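Local coordinates for Tp0751 (Treponema pallidum, PDB 5JK2), which probably acts as an outer-membrane lipocalin-like adhesin that attaches the spirochaete to host extracellular matrix components and host cells, at residues P24-Q27 / T28-I32. The protein carries 1 engineered substitution. Numbering follows the deposited sequence.
Sequences PPVQ and TAMRI
T28 packs against the two prolines that lead into helix 26-39. Its hydroxyl OG1 lies over one face of the P25 ring, nearest to the ring carbon CD at 3.4 Å. Its methyl points to P24: CG2 lies 3.9 Å from P24 CB. The chi1 of -55° explains this split. It turns CG2 away from the backbone N of T28 and leaves OG1 beside that N. OG1 is covered here and has no hydrogen-bond partner in the model, so a polar atom rests against proline carbons. This is the closely packed part of the contact.

P25 holds the N-cap position. As a proline it has no N-H to give, but its carbonyl opens the helical bonding: A29 N donates to P25 O at 3.3 Å, from 22° out of the carbonyl plane. The next two residues repeat the pattern. M30 N reaches V26 O at 3.1 Å, in the carbonyl plane, and R31 N reaches Q27 O at 3.1 Å with a more bent N-H...O angle of 145°.

The side bearing V26 and M30 is looser. The two side chains run side by side in the same direction and meet through one methyl pair, V26 CG1 to M30 CE at 4.1 Å. M30 bends at chi2, and its CG also lies 3.4 Å from V26 O. Both residues are on the surface. R31 instead turns to the rest of the chain, where its NH1 bonds to the carbonyl oxygens of L49 and H125. Q27 and T28 touch H155.

Together these residues form a proline at the N-cap position and the first i to i+4 bonds of the opening turn of an alpha helix, set beside the eight-stranded antiparallel barrel of a non-canonical lipocalin fold.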
loop_
_atom_site.group_PDB
_atom_site.type_symbol
_atom_site.label_atom_id
_atom_site.label_comp_id
_atom_site.label_asym_id
_atom_site.label_seq_id
_atom_site.Cartn_x
_atom_site.Cartn_y
_atom_site.Cartn_z
ATOM N N PRO A 24 -0.244 14.573 -20.476
ATOM C CA PRO A 24 -0.999 13.379 -20.083
ATOM C C PRO A 24 -2.491 13.649 -19.899
ATOM O O PRO A 24 -2.916 14.799 -20.013
ATOM C CB PRO A 24 -0.350 12.990 -18.757
ATOM C CG PRO A 24 0.064 14.293 -18.164
ATOM C CD PRO A 24 0.407 15.209 -19.314
ATOM N N PRO A 25 -3.281 12.597 -19.625
ATOM C CA PRO A 25 -4.710 12.777 -19.343
ATOM C C PRO A 25 -4.940 13.614 -18.090
ATOM O O PRO A 25 -3.996 13.863 -17.339
ATOM C CB PRO A 25 -5.222 11.344 -19.146
ATOM C CG PRO A 25 -4.212 10.471 -19.804
ATOM C CD PRO A 25 -2.900 11.175 -19.654
ATOM N N VAL A 26 -6.180 14.035 -17.870
ATOM C CA VAL A 26 -6.515 14.885 -16.734
ATOM C C VAL A 26 -6.186 14.221 -15.397
ATOM O O VAL A 26 -5.418 14.765 -14.603
ATOM C CB VAL A 26 -8.008 15.266 -16.748
ATOM C CG1 VAL A 26 -8.403 15.951 -15.440
ATOM C CG2 VAL A 26 -8.314 16.164 -17.936
ATOM N N GLN A 27 -6.779 13.057 -15.149
ATOM C CA GLN A 27 -6.618 12.375 -13.870
ATOM C C GLN A 27 -5.150 12.063 -13.581
ATOM O O GLN A 27 -4.725 12.060 -12.427
ATOM C CB GLN A 27 -7.444 11.087 -13.841
ATOM C CG GLN A 27 -6.841 9.926 -14.622
ATOM C CD GLN A 27 -7.710 8.682 -14.577
ATOM O OE1 GLN A 27 -8.884 8.716 -14.945
ATOM N NE2 GLN A 27 -7.136 7.576 -14.118
ATOM N N THR A 28 -4.380 11.804 -14.633
ATOM C CA THR A 28 -2.962 11.509 -14.478
ATOM C C THR A 28 -2.232 12.712 -13.896
ATOM O O THR A 28 -1.409 12.572 -12.991
ATOM C CB THR A 28 -2.315 11.124 -15.818
ATOM O OG1 THR A 28 -3.040 10.039 -16.407
ATOM C CG2 THR A 28 -0.858 10.713 -15.617
ATOM N N ALA A 29 -2.538 13.892 -14.424
ATOM C CA ALA A 29 -1.927 15.125 -13.945
ATOM C C ALA A 29 -2.314 15.379 -12.495
ATOM O O ALA A 29 -1.503 15.860 -11.703
ATOM C CB ALA A 29 -2.342 16.295 -14.818
ATOM N N MET A 30 -3.556 15.045 -12.153
ATOM C CA MET A 30 -4.055 15.230 -10.796
ATOM C C MET A 30 -3.241 14.412 -9.807
ATOM O O MET A 30 -3.012 14.841 -8.680
ATOM C CB MET A 30 -5.534 14.846 -10.710
ATOM C CG MET A 30 -6.445 15.766 -11.498
ATOM S SD MET A 30 -6.324 17.480 -10.944
ATOM C CE MET A 30 -7.051 18.337 -12.339
ATOM N N ARG A 31 -2.799 13.236 -10.235
ATOM C CA ARG A 31 -1.946 12.408 -9.399
ATOM C C ARG A 31 -0.577 13.059 -9.244
ATOM O O ARG A 31 0.013 13.035 -8.165
ATOM C CB ARG A 31 -1.805 11.007 -9.991
ATOM C CG ARG A 31 -3.118 10.245 -10.076
ATOM C CD ARG A 31 -2.901 8.781 -10.416
ATOM N NE ARG A 31 -2.104 8.104 -9.397
ATOM C CZ ARG A 31 -2.564 7.733 -8.206
ATOM N NH1 ARG A 31 -1.758 7.125 -7.349
ATOM N NH2 ARG A 31 -3.825 7.976 -7.868
ATOM N N ILE A 32 -0.078 13.647 -10.325
ATOM C CA ILE A 32 1.205 14.334 -10.288
ATOM C C ILE A 32 1.077 15.621 -9.481
ATOM O O ILE A 32 2.000 16.012 -8.769
ATOM C CB ILE A 32 1.718 14.665 -11.696
ATOM C CG1 ILE A 32 1.817 13.393 -12.543
ATOM C CG2 ILE A 32 3.078 15.344 -11.611
ATOM C CD1 ILE A 32 1.947 13.654 -14.029
#